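Long-range contacts in thioredoxin reductase (Streptomyces clavuligerus, PDB 4NTD), which catalyses, as the FAD-containing flavoenzyme HlmI, the formation of disulfide bonds in natural sulfur products, probably including the antibiotic holomycin: residues P146-V151 against G225-L230; L159-Y164 against V255-V260; Y168-Q173 against R250-V255; G176-S181 against V199-G204. All coordinates share one frame; numbering follows the deposited sequence. Where two conformers were deposited one is given.

Interaction 1 of 4, residues P146-V151 against G225-L230; sequences PDIPGV and GTVKRL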
loop_
_atom_site.group_PDB
_atom_site.type_symbol
_atom_site.label_atom_id
_atom_site.label_comp_id
_atom_site.label_asym_id
_atom_site.label_seq_id
_atom_site.Cartn_x
_atom_site.Cartn_y
_atom_site.Cartn_z
ATOM N N PRO A 146 1.369 -24.812 -15.343
ATOM C CA PRO A 146 1.900 -26.023 -15.971
ATOM C C PRO A 146 0.856 -26.728 -16.833
ATOM O O PRO A 146 -0.319 -26.782 -16.464
ATOM C CB PRO A 146 2.317 -26.899 -14.781
ATOM C CG PRO A 146 1.581 -26.365 -13.606
ATOM C CD PRO A 146 1.314 -24.915 -13.872
ATOM N N ASP A 147 1.294 -27.257 -17.972
ATOM C CA ASP A 147 0.397 -27.913 -18.920
ATOM C C ASP A 147 0.115 -29.349 -18.472
ATOM O O ASP A 147 0.649 -30.311 -19.031
ATOM C CB ASP A 147 0.999 -27.873 -20.331
ATOM C CG ASP A 147 0.023 -28.333 -21.406
ATOM O OD1 ASP A 147 -1.205 -28.324 -21.168
ATOM O OD2 ASP A 147 0.493 -28.698 -22.503
ATOM N N ILE A 148 -0.728 -29.468 -17.449
ATOM C CA ILE A 148 -1.145 -30.751 -16.893
ATOM C C ILE A 148 -2.674 -30.768 -16.882
ATOM O O ILE A 148 -3.290 -29.809 -16.417
ATOM C CB ILE A 148 -0.608 -30.939 -15.457
ATOM C CG1 ILE A 148 0.920 -31.072 -15.480
ATOM C CG2 ILE A 148 -1.240 -32.157 -14.794
ATOM C CD1 ILE A 148 1.578 -30.942 -14.122
ATOM N N PRO A 149 -3.293 -31.845 -17.402
ATOM C CA PRO A 149 -4.757 -31.908 -17.426
ATOM C C PRO A 149 -5.404 -31.647 -16.065
ATOM O O PRO A 149 -4.992 -32.228 -15.059
ATOM C CB PRO A 149 -5.038 -33.340 -17.892
ATOM C CG PRO A 149 -3.857 -33.697 -18.718
ATOM C CD PRO A 149 -2.684 -32.997 -18.093
ATOM N N GLY A 150 -6.399 -30.761 -16.053
ATOM C CA GLY A 150 -7.109 -30.386 -14.833
ATOM C C GLY A 150 -6.675 -29.052 -14.247
ATOM O O GLY A 150 -7.456 -28.401 -13.555
ATOM N N VAL A 151 -5.438 -28.638 -14.521
ATOM C CA VAL A 151 -4.873 -27.427 -13.911
ATOM C C VAL A 151 -5.650 -26.167 -14.306
ATOM O O VAL A 151 -6.018 -25.370 -13.439
ATOM C CB VAL A 151 -3.369 -27.278 -14.245
ATOM C CG1 VAL A 151 -2.851 -25.889 -13.895
ATOM C CG2 VAL A 151 -2.566 -28.346 -13.511
ATOM N N GLY A 225 7.687 -39.408 -9.275
ATOM C CA GLY A 225 6.914 -39.778 -10.458
ATOM C C GLY A 225 6.390 -38.589 -11.237
ATOM O O GLY A 225 6.136 -37.525 -10.677
ATOM N N THR A 226 6.228 -38.778 -12.543
ATOM C CA THR A 226 5.622 -37.768 -13.402
ATOM C C THR A 226 4.125 -37.674 -13.093
ATOM O O THR A 226 3.419 -38.678 -13.111
ATOM C CB THR A 226 5.831 -38.110 -14.892
ATOM O OG1 THR A 226 7.232 -38.260 -15.158
ATOM C CG2 THR A 226 5.258 -37.023 -15.799
ATOM N N VAL A 227 3.663 -36.467 -12.786
ATOM C CA VAL A 227 2.250 -36.190 -12.557
ATOM C C VAL A 227 1.528 -36.201 -13.904
ATOM O O VAL A 227 1.912 -35.470 -14.818
ATOM C CB VAL A 227 2.053 -34.821 -11.865
ATOM C CG1 VAL A 227 0.573 -34.475 -11.751
ATOM C CG2 VAL A 227 2.713 -34.816 -10.492
ATOM N N LYS A 228 0.488 -37.030 -14.012
ATOM C CA LYS A 228 -0.260 -37.183 -15.258
ATOM C C LYS A 228 -1.431 -36.202 -15.347
ATOM O O LYS A 228 -1.626 -35.562 -16.380
ATOM C CB LYS A 228 -0.768 -38.623 -15.393
ATOM C CG LYS A 228 -1.421 -38.932 -16.734
ATOM C CD LYS A 228 -1.965 -40.351 -16.784
ATOM C CE LYS A 228 -2.956 -40.514 -17.927
ATOM N NZ LYS A 228 -3.253 -41.942 -18.226
ATOM N N ARG A 229 -2.212 -36.109 -14.272
ATOM C CA ARG A 229 -3.418 -35.281 -14.258
ATOM C C ARG A 229 -3.885 -34.997 -12.837
ATOM O O ARG A 229 -3.510 -35.701 -11.896
ATOM C CB ARG A 229 -4.561 -35.971 -15.024
ATOM C CG ARG A 229 -5.196 -37.153 -14.291
ATOM C CD ARG A 229 -6.363 -37.763 -15.059
ATOM N NE ARG A 229 -6.792 -39.030 -14.469
ATOM C CZ ARG A 229 -7.982 -39.241 -13.911
ATOM N NH1 ARG A 229 -8.889 -38.273 -13.871
ATOM N NH2 ARG A 229 -8.269 -40.431 -13.399
ATOM N N LEU A 230 -4.716 -33.969 -12.698
ATOM C CA LEU A 230 -5.461 -33.747 -11.473
ATOM C C LEU A 230 -6.749 -34.549 -11.621
ATOM O O LEU A 230 -7.360 -34.552 -12.691
ATOM C CB LEU A 230 -5.789 -32.267 -11.286
ATOM C CG LEU A 230 -4.609 -31.298 -11.223
ATOM C CD1 LEU A 230 -5.115 -29.888 -10.958
ATOM C CD2 LEU A 230 -3.600 -31.716 -10.164
#
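Pro149 turns its flat peptide carbonyl and its puckered pyrrolidine ring toward Lys228, Arg229 and Leu230. Leu230 N donates to Pro149 O at 2.9 Å, with an N-H···O angle of 174°. Arg229 CA comes to the same oxygen at 3.5 Å as a weaker C-H contact. The pyrrolidine ring of Pro149 brings its CD to 3.3 Å from Lys228 O, while its CB lies beside Arg229 CB. The rest of Arg229 leads off to a salt bridge with Glu241. Ile148 has CG2 anti to its backbone N, and this methyl sits 3.8 Å from Arg229 CA, with Val227 CG1 a little farther. Leu230 CD1 packs 3.7 Å from Gly150 C and also touches Val151 CG2. A side chain on Gly150 would collide with Leu230 CB, and the phi of 102° suits glycine as well. Gly150 is the third residue of a type II turn, Ile148 to Val151, and the N-cap of helix 151-154. The motif is thus a glycine-bearing type II turn docked on an outer strand, 227-233, at its classic beta bulge: Lys228 and Arg229 opposite Glu241.

Interaction 2 of 4, residues L159-Y164 against V255-V260; sequences LLHCPY and VVPRMV. With GSH (glutathione), chain B.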
loop_
_atom_site.group_PDB
_atom_site.type_symbol
_atom_site.label_atom_id
_atom_site.label_comp_id
_atom_site.label_asym_id
_atom_site.label_seq_id
_atom_site.Cartn_x
_atom_site.Cartn_y
_atom_site.Cartn_z
ATOM N N LEU A 159 -7.002 -25.646 -7.381
ATOM C CA LEU A 159 -5.627 -25.575 -7.867
ATOM C C LEU A 159 -5.235 -24.110 -7.699
ATOM O O LEU A 159 -5.777 -23.233 -8.375
ATOM C CB LEU A 159 -5.525 -26.029 -9.330
ATOM C CG LEU A 159 -4.137 -26.242 -9.965
ATOM C CD1 LEU A 159 -3.430 -24.928 -10.264
ATOM C CD2 LEU A 159 -3.245 -27.146 -9.124
ATOM N N LEU A 160 -4.311 -23.849 -6.777
ATOM C CA LEU A 160 -4.066 -22.495 -6.283
ATOM C C LEU A 160 -2.579 -22.165 -6.236
ATOM O O LEU A 160 -1.733 -23.025 -6.473
ATOM C CB LEU A 160 -4.668 -22.356 -4.881
ATOM C CG LEU A 160 -6.154 -22.712 -4.747
ATOM C CD1 LEU A 160 -6.560 -22.833 -3.286
ATOM C CD2 LEU A 160 -7.021 -21.688 -5.463
ATOM N N HIS A 161 -2.264 -20.910 -5.933
ATOM C CA HIS A 161 -0.874 -20.499 -5.742
ATOM C C HIS A 161 -0.626 -19.867 -4.372
ATOM O O HIS A 161 0.228 -20.331 -3.619
ATOM C CB HIS A 161 -0.432 -19.542 -6.856
ATOM C CG HIS A 161 0.801 -18.761 -6.523
ATOM N ND1 HIS A 161 0.834 -17.384 -6.537
ATOM C CD2 HIS A 161 2.037 -19.164 -6.143
ATOM C CE1 HIS A 161 2.040 -16.972 -6.193
ATOM N NE2 HIS A 161 2.788 -18.031 -5.942
ATOM N N CYS A 162 -1.393 -18.832 -4.049
ATOM C CA CYS A 162 -1.037 -17.883 -2.991
ATOM C C CYS A 162 -1.512 -18.368 -1.583
ATOM O O CYS A 162 -2.710 -18.406 -1.314
ATOM C CB CYS A 162 -1.498 -16.465 -3.490
ATOM S SG CYS A 162 -1.476 -15.236 -2.169
ATOM N N PRO A 163 -0.557 -18.749 -0.693
ATOM C CA PRO A 163 -0.949 -19.178 0.656
ATOM C C PRO A 163 -1.571 -18.088 1.536
ATOM O O PRO A 163 -2.360 -18.404 2.423
ATOM C CB PRO A 163 0.374 -19.665 1.272
ATOM C CG PRO A 163 1.233 -19.998 0.106
ATOM C CD PRO A 163 0.893 -18.949 -0.902
ATOM N N TYR A 164 -1.224 -16.824 1.308
ATOM C CA TYR A 164 -1.851 -15.730 2.060
ATOM C C TYR A 164 -3.311 -15.560 1.645
ATOM O O TYR A 164 -4.178 -15.312 2.485
ATOM C CB TYR A 164 -1.058 -14.424 1.906
ATOM C CG TYR A 164 0.344 -14.577 2.443
ATOM C CD1 TYR A 164 0.563 -14.723 3.804
ATOM C CD2 TYR A 164 1.442 -14.631 1.593
ATOM C CE1 TYR A 164 1.834 -14.897 4.308
ATOM C CE2 TYR A 164 2.722 -14.806 2.088
ATOM C CZ TYR A 164 2.907 -14.935 3.449
ATOM O OH TYR A 164 4.159 -15.113 3.971
ATOM N N VAL A 255 0.607 -24.661 -6.884
ATOM C CA VAL A 255 1.722 -24.528 -7.814
ATOM C C VAL A 255 2.342 -23.146 -7.653
ATOM O O VAL A 255 1.707 -22.235 -7.120
ATOM C CB VAL A 255 1.282 -24.719 -9.285
ATOM C CG1 VAL A 255 0.710 -26.111 -9.493
ATOM C CG2 VAL A 255 0.266 -23.661 -9.707
ATOM N N VAL A 256 3.587 -23.006 -8.097
ATOM C CA VAL A 256 4.201 -21.698 -8.271
ATOM C C VAL A 256 4.240 -21.436 -9.774
ATOM O O VAL A 256 5.085 -21.989 -10.479
ATOM C CB VAL A 256 5.626 -21.636 -7.683
ATOM C CG1 VAL A 256 6.221 -20.248 -7.882
ATOM C CG2 VAL A 256 5.606 -21.994 -6.204
ATOM N N PRO A 257 3.305 -20.612 -10.283
ATOM C CA PRO A 257 3.328 -20.322 -11.716
ATOM C C PRO A 257 4.558 -19.525 -12.125
ATOM O O PRO A 257 5.217 -18.929 -11.269
ATOM C CB PRO A 257 2.073 -19.456 -11.926
ATOM C CG PRO A 257 1.239 -19.632 -10.704
ATOM C CD PRO A 257 2.203 -19.914 -9.597
ATOM N N ARG A 258 4.880 -19.537 -13.417
ATOM C CA ARG A 258 5.828 -18.571 -13.959
ATOM C C ARG A 258 5.059 -17.263 -14.072
ATOM O O ARG A 258 4.114 -17.153 -14.857
ATOM C CB ARG A 258 6.390 -18.991 -15.324
ATOM C CG ARG A 258 7.309 -17.939 -15.940
ATOM C CD ARG A 258 7.985 -18.401 -17.224
ATOM N NE ARG A 258 8.673 -17.291 -17.882
ATOM C CZ ARG A 258 8.323 -16.778 -19.058
ATOM N NH1 ARG A 258 7.301 -17.287 -19.728
ATOM N NH2 ARG A 258 9.006 -15.764 -19.573
ATOM N N MET A 259 5.444 -16.281 -13.263
ATOM C CA MET A 259 4.726 -15.010 -13.200
ATOM C C MET A 259 5.385 -13.975 -14.091
ATOM O O MET A 259 6.515 -13.556 -13.841
ATOM C CB MET A 259 4.651 -14.509 -11.761
ATOM C CG MET A 259 3.735 -15.357 -10.903
ATOM S SD MET A 259 3.891 -14.962 -9.159
ATOM C CE MET A 259 4.042 -16.617 -8.510
ATOM N N VAL A 260 4.658 -13.569 -15.128
ATOM C CA VAL A 260 5.189 -12.691 -16.156
ATOM C C VAL A 260 4.453 -11.352 -16.117
ATOM O O VAL A 260 3.266 -11.288 -16.446
ATOM C CB VAL A 260 5.048 -13.333 -17.550
ATOM C CG1 VAL A 260 5.718 -12.469 -18.609
ATOM C CG2 VAL A 260 5.651 -14.734 -17.548
HETATM N N1 GSH B . 6.813 -14.308 -3.442
HETATM C CA1 GSH B . 7.184 -15.371 -2.506
HETATM C C1 GSH B . 8.723 -15.459 -2.485
HETATM O O11 GSH B . 9.255 -16.128 -3.405
HETATM O O12 GSH B . 9.333 -14.867 -1.559
HETATM C CB1 GSH B . 6.692 -16.722 -2.964
HETATM C CG1 GSH B . 5.774 -17.388 -1.941
HETATM C CD1 GSH B . 4.465 -16.606 -1.873
HETATM O OE1 GSH B . 4.225 -15.832 -0.948
HETATM N N2 GSH B . 3.597 -16.943 -2.830
HETATM C CA2 GSH B . 2.283 -16.307 -2.980
HETATM C C2 GSH B . 2.484 -15.068 -3.745
HETATM O O2 GSH B . 3.515 -14.793 -4.361
HETATM C CB2 GSH B . 1.782 -15.598 -1.720
HETATM S SG2 GSH B . 0.091 -15.900 -1.066
HETATM N N3 GSH B . 1.455 -14.276 -3.513
HETATM C CA3 GSH B . 1.474 -12.942 -3.937
HETATM C C3 GSH B . 0.396 -12.523 -4.973
HETATM O O31 GSH B . -0.662 -13.347 -5.228
HETATM O O32 GSH B . 0.468 -11.360 -5.549
#
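His161 and Pro257 make the first shell: Pro257 CD lies over one face of the imidazole, 3.8 Å from the ring centroid of His161, a CH-pi contact. At the ring edge, close to its plane, Val255 O comes within 3.2 Å of His161 CD2. His161 CG is anti to the backbone N (chi1 162°); Pro257 CD lies on one side of the ring plane, and N2 and C2 of the bound glutathione on the other. The next residue, Cys162, is bonded to the tripeptide through Cys162 SG and GSH SG2 at 2.0 Å, a mixed disulfide. Moving outward, Val255 N donates to Leu160 O at 2.9 Å, and Leu159 CD1 meets Val255 CG2 at 3.9 Å, the two side chains at about a right angle. The His161 ring also lies nearly parallel to that of His187, whose NE2 bonds to His161 O, and the second subunit contributes its own His321 to glutathione. Cys162 is the N-cap of helix 163-166, and GSH SG2 lies 2.9 Å from Tyr164 N at that helix start. A Cys-Pro-Tyr-Cys sequence at a helix N-terminus, able to close as the Cys162-Cys165 disulfide, is the redox-active CxxC site of the thioredoxin reductase family.

Interaction 3 of 4, residues Y168-Q173 against R250-V255; sequences YEVSDQ and RSTVFV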
loop_
_atom_site.group_PDB
_atom_site.type_symbol
_atom_site.label_atom_id
_atom_site.label_comp_id
_atom_site.label_asym_id
_atom_site.label_seq_id
_atom_site.Cartn_x
_atom_site.Cartn_y
_atom_site.Cartn_z
ATOM N N TYR A 168 -5.622 -19.960 4.879
ATOM C CA TYR A 168 -6.551 -20.062 5.999
ATOM C C TYR A 168 -7.754 -20.940 5.652
ATOM O O TYR A 168 -8.181 -21.771 6.456
ATOM C CB TYR A 168 -7.037 -18.683 6.448
ATOM C CG TYR A 168 -7.939 -18.781 7.649
ATOM C CD1 TYR A 168 -7.407 -18.851 8.930
ATOM C CD2 TYR A 168 -9.321 -18.855 7.503
ATOM C CE1 TYR A 168 -8.227 -18.967 10.037
ATOM C CE2 TYR A 168 -10.150 -18.973 8.603
ATOM C CZ TYR A 168 -9.596 -19.025 9.867
ATOM O OH TYR A 168 -10.412 -19.138 10.966
ATOM N N GLU A 169 -8.272 -20.759 4.438
ATOM C CA GLU A 169 -9.476 -21.453 3.981
ATOM C C GLU A 169 -9.281 -22.965 3.813
ATOM O O GLU A 169 -10.258 -23.714 3.796
ATOM C CB GLU A 169 -9.978 -20.844 2.664
ATOM C CG GLU A 169 -10.674 -19.493 2.813
ATOM C CD GLU A 169 -9.746 -18.363 3.234
ATOM O OE1 GLU A 169 -8.584 -18.317 2.777
ATOM O OE2 GLU A 169 -10.183 -17.503 4.024
ATOM N N VAL A 170 -8.031 -23.408 3.686
ATOM C CA VAL A 170 -7.724 -24.839 3.578
ATOM C C VAL A 170 -6.865 -25.337 4.750
ATOM O O VAL A 170 -6.142 -26.328 4.624
ATOM C CB VAL A 170 -7.065 -25.178 2.219
ATOM C CG1 VAL A 170 -8.003 -24.809 1.078
ATOM C CG2 VAL A 170 -5.720 -24.484 2.051
ATOM N N SER A 171 -6.976 -24.659 5.894
ATOM C CA SER A 171 -6.239 -25.025 7.104
ATOM C C SER A 171 -6.429 -26.496 7.457
ATOM O O SER A 171 -7.551 -27.001 7.439
ATOM C CB SER A 171 -6.697 -24.172 8.294
ATOM O OG SER A 171 -6.334 -22.812 8.138
ATOM N N ASP A 172 -5.322 -27.173 7.763
ATOM C CA ASP A 172 -5.325 -28.565 8.232
ATOM C C ASP A 172 -5.811 -29.605 7.212
ATOM O O ASP A 172 -5.999 -30.771 7.566
ATOM C CB ASP A 172 -6.139 -28.701 9.529
ATOM C CG ASP A 172 -5.686 -27.738 10.610
ATOM O OD1 ASP A 172 -4.466 -27.641 10.852
ATOM O OD2 ASP A 172 -6.550 -27.077 11.224
ATOM N N GLN A 173 -6.004 -29.204 5.957
ATOM C CA GLN A 173 -6.458 -30.136 4.924
ATOM C C GLN A 173 -5.267 -30.829 4.259
ATOM O O GLN A 173 -4.128 -30.385 4.409
ATOM C CB GLN A 173 -7.299 -29.414 3.873
ATOM C CG GLN A 173 -8.603 -28.851 4.416
ATOM C CD GLN A 173 -9.494 -28.266 3.336
ATOM O OE1 GLN A 173 -9.366 -28.598 2.156
ATOM N NE2 GLN A 173 -10.412 -27.391 3.738
ATOM N N ARG A 250 -5.811 -35.763 -2.400
ATOM C CA ARG A 250 -5.561 -34.425 -1.859
ATOM C C ARG A 250 -6.852 -33.624 -2.035
ATOM O O ARG A 250 -7.622 -33.892 -2.956
ATOM C CB ARG A 250 -4.437 -33.715 -2.627
ATOM C CG ARG A 250 -3.037 -34.311 -2.511
ATOM C CD ARG A 250 -2.368 -34.017 -1.173
ATOM N NE ARG A 250 -2.516 -35.107 -0.211
ATOM C CZ ARG A 250 -1.992 -35.120 1.013
ATOM N NH1 ARG A 250 -1.275 -34.091 1.462
ATOM N NH2 ARG A 250 -2.190 -36.173 1.799
ATOM N N SER A 251 -7.090 -32.644 -1.167
ATOM C CA SER A 251 -8.254 -31.759 -1.313
ATOM C C SER A 251 -7.906 -30.497 -2.108
ATOM O O SER A 251 -8.764 -29.925 -2.784
ATOM C CB SER A 251 -8.806 -31.367 0.059
ATOM O OG SER A 251 -7.941 -30.457 0.712
ATOM N N THR A 252 -6.651 -30.068 -2.007
ATOM C CA THR A 252 -6.184 -28.829 -2.625
ATOM C C THR A 252 -4.743 -29.009 -3.094
ATOM O O THR A 252 -3.930 -29.607 -2.389
ATOM C CB THR A 252 -6.231 -27.662 -1.616
ATOM O OG1 THR A 252 -7.474 -27.686 -0.904
ATOM C CG2 THR A 252 -6.077 -26.320 -2.319
ATOM N N VAL A 253 -4.434 -28.499 -4.285
ATOM C CA VAL A 253 -3.081 -28.576 -4.836
ATOM C C VAL A 253 -2.582 -27.172 -5.167
ATOM O O VAL A 253 -3.331 -26.343 -5.689
ATOM C CB VAL A 253 -3.029 -29.494 -6.079
ATOM C CG1 VAL A 253 -1.677 -29.410 -6.774
ATOM C CG2 VAL A 253 -3.312 -30.936 -5.678
ATOM N N PHE A 254 -1.320 -26.912 -4.837
ATOM C CA PHE A 254 -0.691 -25.623 -5.089
ATOM C C PHE A 254 0.421 -25.737 -6.126
ATOM O O PHE A 254 1.086 -26.770 -6.240
ATOM C CB PHE A 254 -0.122 -25.039 -3.792
ATOM C CG PHE A 254 -1.170 -24.525 -2.844
ATOM C CD1 PHE A 254 -1.445 -23.166 -2.761
ATOM C CD2 PHE A 254 -1.876 -25.397 -2.028
ATOM C CE1 PHE A 254 -2.406 -22.688 -1.885
ATOM C CE2 PHE A 254 -2.840 -24.926 -1.153
ATOM C CZ PHE A 254 -3.106 -23.570 -1.080
ATOM N N VAL A 255 0.607 -24.661 -6.884
ATOM C CA VAL A 255 1.722 -24.528 -7.814
ATOM C C VAL A 255 2.342 -23.146 -7.653
ATOM O O VAL A 255 1.707 -22.235 -7.120
ATOM C CB VAL A 255 1.282 -24.719 -9.285
ATOM C CG1 VAL A 255 0.710 -26.111 -9.493
ATOM C CG2 VAL A 255 0.266 -23.661 -9.707
#
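Gln173 and Ser251 face each other at one end of this contact, Val170 and Phe254 at the other, with Thr252 in the middle. The Gln173 side chain leaves with CG anti to the carbonyl carbon and runs extended from there (chi2 -174°), bringing its amide up to the serine. Ser251 OG donates to Gln173 OE1 at 2.8 Å, lying in the amide plane on a lone pair with a C=O···O angle of 138°. At the other end Val170 and Phe254 reach toward each other tip to tip: Val170 CG2 stands 4.2 Å from Phe254 CZ, at the edge of the phenyl ring and near its plane. The second methyl, Val170 CG1, rests 3.5 Å from Thr252 OG1. The loop holds this shape through a type II turn, closed by Gln173 N bonding to Val170 O at 3.2 Å; Ser171, inside that turn, reaches back to Tyr168 O through both OG and N, from one face of that carbonyl. An alanine at Gln173 would remove the acceptor OE1 and probably leave the Ser251 hydroxyl without its bond across the contact and freer to turn. Glu169 and Asp172 send their charges to Arg51 and Arg53 of the second subunit. Chemically, then, one neutral hydrogen bond and a thin apolar touch join the loop after helix 163-166 to strand 252-254 of the parallel sheet and the residue before it, with no ion pair between them.

Interaction 4 of 4, residues G176-S181 against V199-G204; sequences GVLGTS and VLFRHG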
loop_
_atom_site.group_PDB
_atom_site.type_symbol
_atom_site.label_atom_id
_atom_site.label_comp_id
_atom_site.label_asym_id
_atom_site.label_seq_id
_atom_site.Cartn_x
_atom_site.Cartn_y
_atom_site.Cartn_z
ATOM N N GLY A 176 -1.341 -30.566 -1.548
ATOM C CA GLY A 176 -0.272 -31.021 -2.432
ATOM C C GLY A 176 0.430 -29.849 -3.091
ATOM O O GLY A 176 -0.151 -28.772 -3.237
ATOM N N VAL A 177 1.687 -30.058 -3.473
ATOM C CA VAL A 177 2.452 -29.085 -4.252
ATOM C C VAL A 177 3.072 -29.801 -5.448
ATOM O O VAL A 177 3.732 -30.822 -5.278
ATOM C CB VAL A 177 3.576 -28.437 -3.418
ATOM C CG1 VAL A 177 4.339 -27.411 -4.247
ATOM C CG2 VAL A 177 3.004 -27.796 -2.161
ATOM N N LEU A 178 2.857 -29.271 -6.651
ATOM C CA LEU A 178 3.444 -29.864 -7.857
ATOM C C LEU A 178 4.843 -29.308 -8.096
ATOM O O LEU A 178 5.059 -28.100 -8.011
ATOM C CB LEU A 178 2.571 -29.594 -9.086
ATOM C CG LEU A 178 1.092 -29.976 -8.998
ATOM C CD1 LEU A 178 0.418 -29.745 -10.341
ATOM C CD2 LEU A 178 0.912 -31.422 -8.557
ATOM N N GLY A 179 5.788 -30.193 -8.412
ATOM C CA GLY A 179 7.173 -29.792 -8.670
ATOM C C GLY A 179 7.384 -29.298 -10.090
ATOM O O GLY A 179 8.185 -29.862 -10.838
ATOM N N THR A 180 6.673 -28.231 -10.448
ATOM C CA THR A 180 6.682 -27.686 -11.806
ATOM C C THR A 180 7.473 -26.378 -11.910
ATOM O O THR A 180 7.530 -25.766 -12.980
ATOM C CB THR A 180 5.239 -27.435 -12.289
ATOM O OG1 THR A 180 4.558 -26.596 -11.348
ATOM C CG2 THR A 180 4.483 -28.750 -12.424
ATOM N N SER A 181 8.086 -25.964 -10.801
ATOM C CA SER A 181 8.823 -24.703 -10.723
ATOM C C SER A 181 9.987 -24.839 -9.741
ATOM O O SER A 181 9.901 -25.627 -8.796
ATOM C CB SER A 181 7.881 -23.582 -10.261
ATOM O OG SER A 181 8.594 -22.483 -9.716
ATOM N N VAL A 199 2.231 -32.587 0.913
ATOM C CA VAL A 199 3.045 -33.493 0.104
ATOM C C VAL A 199 3.595 -32.767 -1.121
ATOM O O VAL A 199 2.864 -32.037 -1.795
ATOM C CB VAL A 199 2.212 -34.709 -0.358
ATOM C CG1 VAL A 199 2.941 -35.508 -1.431
ATOM C CG2 VAL A 199 1.877 -35.597 0.831
ATOM N N LEU A 200 4.878 -32.980 -1.408
ATOM C CA LEU A 200 5.495 -32.482 -2.634
ATOM C C LEU A 200 5.535 -33.596 -3.671
ATOM O O LEU A 200 6.127 -34.648 -3.434
ATOM C CB LEU A 200 6.915 -31.970 -2.371
ATOM C CG LEU A 200 7.725 -31.518 -3.596
ATOM C CD1 LEU A 200 7.068 -30.333 -4.287
ATOM C CD2 LEU A 200 9.156 -31.181 -3.212
ATOM N N PHE A 201 4.898 -33.359 -4.813
ATOM C CA PHE A 201 5.012 -34.246 -5.964
ATOM C C PHE A 201 6.223 -33.766 -6.759
ATOM O O PHE A 201 6.148 -32.753 -7.454
ATOM C CB PHE A 201 3.723 -34.211 -6.786
ATOM C CG PHE A 201 2.522 -34.702 -6.027
ATOM C CD1 PHE A 201 2.207 -36.055 -6.004
ATOM C CD2 PHE A 201 1.721 -33.821 -5.309
ATOM C CE1 PHE A 201 1.111 -36.517 -5.296
ATOM C CE2 PHE A 201 0.623 -34.278 -4.599
ATOM C CZ PHE A 201 0.317 -35.629 -4.592
ATOM N N ARG A 202 7.344 -34.477 -6.649
ATOM C CA ARG A 202 8.611 -33.984 -7.202
ATOM C C ARG A 202 8.558 -33.713 -8.704
ATOM O O ARG A 202 9.155 -32.744 -9.170
ATOM C CB ARG A 202 9.774 -34.931 -6.897
ATOM C CG ARG A 202 11.122 -34.352 -7.306
ATOM C CD ARG A 202 12.289 -35.203 -6.834
ATOM N NE ARG A 202 12.476 -36.405 -7.639
ATOM C CZ ARG A 202 13.292 -36.486 -8.685
ATOM N NH1 ARG A 202 13.999 -35.429 -9.064
ATOM N NH2 ARG A 202 13.400 -37.625 -9.355
ATOM N N HIS A 203 7.863 -34.563 -9.459
ATOM C CA HIS A 203 7.676 -34.325 -10.899
ATOM C C HIS A 203 9.016 -34.151 -11.637
ATOM O O HIS A 203 9.130 -33.345 -12.563
ATOM C CB HIS A 203 6.777 -33.089 -11.092
ATOM C CG HIS A 203 6.224 -32.938 -12.474
ATOM N ND1 HIS A 203 5.474 -33.917 -13.081
ATOM C CD2 HIS A 203 6.285 -31.911 -13.354
ATOM C CE1 HIS A 203 5.108 -33.511 -14.283
ATOM N NE2 HIS A 203 5.586 -32.295 -14.474
ATOM N N GLY A 204 10.035 -34.894 -11.205
ATOM C CA GLY A 204 11.375 -34.791 -11.791
ATOM C C GLY A 204 12.126 -33.489 -11.539
ATOM O O GLY A 204 13.129 -33.216 -12.204
#
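Strands 176-178 and 199-201 run parallel, 4.7 Å apart and 23° from exact alignment, laced by Val177 N to Val199 O, Phe201 N to Val177 O and Gly179 N to Phe201 O, each 2.8 Å. Phe201 CG stands anti to the carbonyl carbon (chi1 -63°), and the ring presents its edge to Gly176 CA and Val177 O. Its CE2 lies 4.0 Å from Gly176 CA, and a side chain on that glycine would strike CE2. Val199 CG1 sits above one face of the ring, offset toward the rim, and Leu178 CD2 comes obliquely to 4.1 Å from Phe201 CD2. An alanine in place of Phe201 would probably open a gap beside Gly176 and Leu178 and leave the Val199 methyl without the ring it rests on. On the opposite face of the sheet, Val177 CG1 touches Leu200 CD1 at 4.0 Å, both packing under helix 184-191 of this beta-alpha-beta unit. Past the strands, Gly179 O lies in the plane of the His203 imidazole at its edge, 3.5 Å from His203 CB, and Thr180 CG2 leans on the ring. His203 ND1 accepts from Val227 N, consistent with an unprotonated ND1. Backbone bonds and hydrocarbon therefore do the joining here, while the charge of Arg202 is turned away to Glu224.

All four contacts lie on one side of the chain's centre, their own centres 10 to 17 Å apart. Interactions 2, 3 and 4 share the parallel sheet ordered 159-160, 252-254, 175-178, 198-201, 222-223; interactions 2 and 3 also share Val255. Interaction 1 flanks this sheet, touching interaction 2 through Leu159 and interaction 4 through the Val227 N to His203 ND1 bond. Along the chain, the first segments come in the order 1, 2, 3, 4 and the partners in the order 4, 1, 3, 2, so the late strand 252-254 sits between the early strands 159-160 and 175-178. Cys162 follows directly on the edge strand 159-160 of this sheet, at the start of helix 163-166.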